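Local coordinates for tRNA (uracil(54)-C(5))-methyltransferase (Pyrococcus abyssi, PDB 2JJQ), which catalyses the S-adenosyl-L-methionine-dependent methylation of uridine 54 in tRNA at carbon 5, yielding 5-methyluridine, at residues V289-G300 / L308-D319. Residues are numbered along the deposited sequence; the frame is centred on the assembly and turned at random.
With SAH (S-adenosyl-L-homocysteine), chain B.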
loop_
_atom_site.group_PDB
_atom_site.type_symbol
_atom_site.label_atom_id
_atom_site.label_comp_id
_atom_site.label_asym_id
_atom_site.label_seq_id
_atom_site.Cartn_x
_atom_site.Cartn_y
_atom_site.Cartn_z
ATOM N N VAL A 289 2.079 13.929 -17.754
ATOM C CA VAL A 289 3.260 13.753 -18.618
ATOM C C VAL A 289 3.115 14.621 -19.895
ATOM O O VAL A 289 2.017 14.995 -20.275
ATOM C CB VAL A 289 3.506 12.283 -18.992
ATOM C CG1 VAL A 289 3.567 11.394 -17.698
ATOM C CG2 VAL A 289 2.351 11.722 -19.863
ATOM N N GLU A 290 4.229 14.871 -20.559
ATOM C CA GLU A 290 4.255 15.634 -21.812
ATOM C C GLU A 290 5.135 14.933 -22.837
ATOM O O GLU A 290 6.128 14.301 -22.505
ATOM C CB GLU A 290 4.750 17.065 -21.578
ATOM C CG GLU A 290 3.755 17.916 -20.779
ATOM C CD GLU A 290 4.164 19.357 -20.643
ATOM O OE1 GLU A 290 5.089 19.801 -21.345
ATOM O OE2 GLU A 290 3.551 20.061 -19.818
ATOM N N GLY A 291 4.783 15.097 -24.115
ATOM C CA GLY A 291 5.617 14.579 -25.174
ATOM C C GLY A 291 5.232 13.164 -25.557
ATOM O O GLY A 291 4.101 12.757 -25.370
ATOM N N GLU A 292 6.179 12.403 -26.089
ATOM C CA GLU A 292 5.863 11.056 -26.551
ATOM C C GLU A 292 6.710 9.993 -25.855
ATOM O O GLU A 292 6.230 8.861 -25.565
ATOM C CB GLU A 292 6.149 10.958 -28.041
ATOM C CG GLU A 292 5.695 9.658 -28.601
ATOM C CD GLU A 292 4.193 9.349 -28.382
ATOM O OE1 GLU A 292 3.359 10.268 -28.152
ATOM O OE2 GLU A 292 3.838 8.163 -28.487
ATOM N N LYS A 293 7.977 10.348 -25.631
ATOM C CA LYS A 293 8.990 9.420 -25.017
ATOM C C LYS A 293 8.989 9.494 -23.493
ATOM O O LYS A 293 9.351 10.513 -22.930
ATOM C CB LYS A 293 10.397 9.704 -25.540
ATOM C CG LYS A 293 10.543 9.389 -27.022
ATOM C CD LYS A 293 11.912 9.772 -27.533
ATOM C CE LYS A 293 12.089 9.160 -28.912
ATOM N NZ LYS A 293 13.387 9.509 -29.579
ATOM N N ILE A 294 8.574 8.415 -22.831
ATOM C CA ILE A 294 8.393 8.453 -21.380
ATOM C C ILE A 294 9.307 7.447 -20.752
ATOM O O ILE A 294 9.394 6.319 -21.260
ATOM C CB ILE A 294 6.951 8.033 -20.991
ATOM C CG1 ILE A 294 5.878 8.812 -21.789
ATOM C CG2 ILE A 294 6.670 8.200 -19.476
ATOM C CD1 ILE A 294 5.925 10.345 -21.589
ATOM N N LEU A 295 9.982 7.836 -19.671
ATOM C CA LEU A 295 10.667 6.835 -18.810
ATOM C C LEU A 295 9.845 6.593 -17.543
ATOM O O LEU A 295 9.526 7.550 -16.840
ATOM C CB LEU A 295 12.055 7.309 -18.388
ATOM C CG LEU A 295 12.801 6.521 -17.309
ATOM C CD1 LEU A 295 13.083 5.122 -17.806
ATOM C CD2 LEU A 295 14.119 7.262 -17.091
ATOM N N ASP A 296 9.509 5.326 -17.275
ATOM C CA ASP A 296 8.797 4.908 -16.070
ATOM C C ASP A 296 9.898 4.334 -15.136
ATOM O O ASP A 296 10.173 3.105 -15.135
ATOM C CB ASP A 296 7.707 3.867 -16.409
ATOM C CG ASP A 296 6.841 3.454 -15.183
ATOM O OD1 ASP A 296 6.914 4.179 -14.142
ATOM O OD2 ASP A 296 6.072 2.438 -15.300
ATOM N N MET A 297 10.501 5.218 -14.334
ATOM C CA MET A 297 11.602 4.849 -13.441
ATOM C C MET A 297 11.029 4.342 -12.099
ATOM O O MET A 297 10.100 4.944 -11.560
ATOM C CB MET A 297 12.577 6.036 -13.278
ATOM C CG MET A 297 13.846 5.666 -12.419
ATOM S SD MET A 297 14.650 4.181 -13.063
ATOM C CE MET A 297 15.596 3.619 -11.646
ATOM N N TYR A 298 11.632 3.282 -11.558
ATOM C CA TYR A 298 11.075 2.537 -10.424
ATOM C C TYR A 298 9.680 2.025 -10.842
ATOM O O TYR A 298 8.717 2.175 -10.122
ATOM C CB TYR A 298 10.943 3.416 -9.198
ATOM C CG TYR A 298 12.194 4.220 -8.827
ATOM C CD1 TYR A 298 13.238 3.627 -8.121
ATOM C CD2 TYR A 298 12.280 5.590 -9.122
ATOM C CE1 TYR A 298 14.368 4.357 -7.774
ATOM C CE2 TYR A 298 13.374 6.326 -8.735
ATOM C CZ TYR A 298 14.409 5.701 -8.067
ATOM O OH TYR A 298 15.478 6.465 -7.687
ATOM N N SER A 299 9.621 1.367 -11.998
ATOM C CA SER A 299 8.302 0.991 -12.619
ATOM C C SER A 299 7.555 -0.054 -11.835
ATOM O O SER A 299 6.352 -0.257 -12.032
ATOM C CB SER A 299 8.519 0.436 -14.024
ATOM O OG SER A 299 9.235 -0.794 -13.957
ATOM N N GLY A 300 8.256 -0.804 -10.992
ATOM C CA GLY A 300 7.610 -2.012 -10.452
ATOM C C GLY A 300 7.036 -2.819 -11.593
ATOM O O GLY A 300 7.674 -2.991 -12.648
ATOM N N LEU A 308 0.237 4.092 -19.695
ATOM C CA LEU A 308 0.650 5.072 -20.631
ATOM C C LEU A 308 0.857 4.487 -22.034
ATOM O O LEU A 308 0.534 5.145 -23.034
ATOM C CB LEU A 308 1.913 5.795 -20.179
ATOM C CG LEU A 308 1.680 6.800 -19.040
ATOM C CD1 LEU A 308 2.973 7.533 -18.793
ATOM C CD2 LEU A 308 0.630 7.802 -19.364
ATOM N N ALA A 309 1.447 3.299 -22.115
ATOM C CA ALA A 309 1.605 2.608 -23.401
ATOM C C ALA A 309 0.203 2.391 -24.029
ATOM O O ALA A 309 0.004 2.570 -25.238
ATOM C CB ALA A 309 2.312 1.248 -23.182
ATOM N N LYS A 310 -0.766 2.002 -23.231
ATOM C CA LYS A 310 -2.161 1.842 -23.730
ATOM C C LYS A 310 -2.727 3.166 -24.301
ATOM O O LYS A 310 -3.484 3.153 -25.320
ATOM C CB LYS A 310 -3.109 1.319 -22.636
ATOM C CG LYS A 310 -4.464 0.891 -23.218
ATOM C CD LYS A 310 -4.444 -0.537 -23.779
ATOM C CE LYS A 310 -5.889 -0.934 -24.212
ATOM N NZ LYS A 310 -5.785 -2.262 -24.847
ATOM N N ARG A 311 -2.310 4.277 -23.696
ATOM C CA ARG A 311 -2.769 5.647 -24.088
ATOM C C ARG A 311 -1.958 6.166 -25.297
ATOM O O ARG A 311 -2.244 7.265 -25.843
ATOM C CB ARG A 311 -2.585 6.584 -22.892
ATOM C CG ARG A 311 -3.506 6.309 -21.728
ATOM C CD ARG A 311 -4.969 6.409 -22.144
ATOM N NE ARG A 311 -5.516 5.251 -21.467
ATOM C CZ ARG A 311 -6.091 4.176 -21.974
ATOM N NH1 ARG A 311 -6.507 4.052 -23.240
ATOM N NH2 ARG A 311 -6.377 3.246 -21.104
ATOM N N GLY A 312 -0.960 5.404 -25.727
ATOM C CA GLY A 312 -0.232 5.673 -26.975
ATOM C C GLY A 312 1.177 6.258 -26.825
ATOM O O GLY A 312 1.854 6.616 -27.840
ATOM N N PHE A 313 1.663 6.377 -25.579
ATOM C CA PHE A 313 3.013 6.868 -25.383
ATOM C C PHE A 313 4.042 5.820 -25.722
ATOM O O PHE A 313 3.739 4.617 -25.721
ATOM C CB PHE A 313 3.238 7.324 -23.916
ATOM C CG PHE A 313 2.426 8.544 -23.541
ATOM C CD1 PHE A 313 2.954 9.840 -23.706
ATOM C CD2 PHE A 313 1.127 8.410 -23.075
ATOM C CE1 PHE A 313 2.172 10.971 -23.371
ATOM C CE2 PHE A 313 0.351 9.525 -22.743
ATOM C CZ PHE A 313 0.884 10.812 -22.885
ATOM N N ASN A 314 5.261 6.292 -25.961
ATOM C CA ASN A 314 6.419 5.448 -26.167
ATOM C C ASN A 314 7.143 5.242 -24.804
ATOM O O ASN A 314 7.714 6.168 -24.275
ATOM C CB ASN A 314 7.310 6.181 -27.170
ATOM C CG ASN A 314 8.655 5.508 -27.378
ATOM O OD1 ASN A 314 9.078 4.694 -26.577
ATOM N ND2 ASN A 314 9.358 5.885 -28.434
ATOM N N VAL A 315 7.092 4.042 -24.235
ATOM C CA VAL A 315 7.448 3.897 -22.823
ATOM C C VAL A 315 8.603 2.925 -22.638
ATOM O O VAL A 315 8.595 1.824 -23.211
ATOM C CB VAL A 315 6.240 3.320 -21.994
ATOM C CG1 VAL A 315 6.628 3.083 -20.557
ATOM C CG2 VAL A 315 5.033 4.258 -22.107
ATOM N N LYS A 316 9.573 3.338 -21.829
ATOM C CA LYS A 316 10.607 2.420 -21.359
ATOM C C LYS A 316 10.529 2.498 -19.839
ATOM O O LYS A 316 10.405 3.580 -19.295
ATOM C CB LYS A 316 11.952 2.918 -21.822
ATOM C CG LYS A 316 12.155 2.769 -23.368
ATOM C CD LYS A 316 13.580 3.158 -23.725
ATOM C CE LYS A 316 13.901 2.849 -25.209
ATOM N NZ LYS A 316 15.057 3.731 -25.578
ATOM N N GLY A 317 10.622 1.375 -19.152
ATOM C CA GLY A 317 10.606 1.410 -17.699
ATOM C C GLY A 317 11.761 0.597 -17.150
ATOM O O GLY A 317 12.275 -0.320 -17.813
ATOM N N PHE A 318 12.164 0.944 -15.945
ATOM C CA PHE A 318 13.248 0.235 -15.269
ATOM C C PHE A 318 12.938 0.052 -13.783
ATOM O O PHE A 318 12.325 0.906 -13.138
ATOM C CB PHE A 318 14.530 1.055 -15.312
ATOM C CG PHE A 318 15.111 1.240 -16.719
ATOM C CD1 PHE A 318 15.996 0.321 -17.231
ATOM C CD2 PHE A 318 14.813 2.373 -17.456
ATOM C CE1 PHE A 318 16.556 0.490 -18.488
ATOM C CE2 PHE A 318 15.348 2.561 -18.748
ATOM C CZ PHE A 318 16.219 1.621 -19.265
ATOM N N ASP A 319 13.462 -1.022 -13.207
ATOM C CA ASP A 319 13.305 -1.275 -11.792
ATOM C C ASP A 319 14.418 -2.266 -11.421
ATOM O O ASP A 319 14.861 -3.058 -12.277
ATOM C CB ASP A 319 11.929 -1.894 -11.531
ATOM C CG ASP A 319 11.534 -1.847 -10.044
ATOM O OD1 ASP A 319 12.024 -2.688 -9.240
ATOM O OD2 ASP A 319 10.671 -1.003 -9.704
HETATM N N SAH B . 5.624 2.519 -9.745
HETATM C CA SAH B . 5.559 1.192 -9.049
HETATM C CB SAH B . 5.882 1.334 -7.562
HETATM C CG SAH B . 7.308 1.765 -7.304
HETATM S SD SAH B . 7.726 1.228 -5.637
HETATM C C SAH B . 4.144 0.675 -9.163
HETATM O O SAH B . 3.814 -0.479 -8.846
HETATM O OXT SAH B . 3.278 1.441 -9.560
HETATM C "C5'" SAH B . 9.455 1.630 -5.689
HETATM C "C4'" SAH B . 10.193 0.677 -6.646
HETATM O "O4'" SAH B . 11.632 0.865 -6.585
HETATM C "C3'" SAH B . 9.974 -0.807 -6.354
HETATM O "O3'" SAH B . 9.336 -1.411 -7.498
HETATM C "C2'" SAH B . 11.396 -1.361 -6.086
HETATM O "O2'" SAH B . 11.656 -2.673 -6.594
HETATM C "C1'" SAH B . 12.285 -0.398 -6.814
HETATM N N9 SAH B . 13.598 -0.100 -6.252
HETATM C C8 SAH B . 13.951 -0.019 -4.947
HETATM N N7 SAH B . 15.240 0.409 -4.865
HETATM C C5 SAH B . 15.691 0.635 -6.110
HETATM C C6 SAH B . 16.946 1.103 -6.732
HETATM N N6 SAH B . 17.983 1.406 -5.913
HETATM N N1 SAH B . 16.977 1.190 -8.103
HETATM C C2 SAH B . 15.922 0.874 -8.884
HETATM N N3 SAH B . 14.767 0.429 -8.369
HETATM C C4 SAH B . 14.605 0.310 -7.030
#
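Asp-319, at the end of strand 314-319, reaches over to the turn after strand 293-297, where its OD2 accepts a bond from Gly-300 N (2.7 Å), the donor lying well above the carboxylate plane. Both carboxylate oxygens also grip the ribose of S-adenosyl-L-homocysteine: OD1 takes O2' at 2.7 Å and OD2 takes O3' at 2.6 Å, a task suited to a short, two-pronged acid. A further bond from Asn-321 N to OD1 helps fix the carboxylate's rotation. Gly-300 has positive phi, and a CB there would crowd the ligand's carboxylate; two residues earlier, the backbone O of Tyr-298 receives the ligand's amino group.

Behind this site the two strands run parallel, backbone bonds passing from Asn-314 N to Glu-292 O at one end and from Ser-299 N to Phe-318 O at the other. On one side of the sheet Leu-295 CD1 meets the edge of the Phe-318 ring, 3.3 Å from CD2. On the other, with Ile-294 CG1 anti to the carbonyl carbon (chi1 -51°), the two branches diverge, CG1 to Phe-313 CD1 (3.6 Å) and CG2 to Leu-308 CD1 (3.8 Å); the side chain thus packs on both helix 303-310 and the loop that follows it. Asp-296, pointing to the same side, bonds through OD2 to Gly-305 N. This is the beta-alpha-beta unit of a Rossmann-like class I methyltransferase, with the acidic residue ending its second strand holding the cofactor ribose.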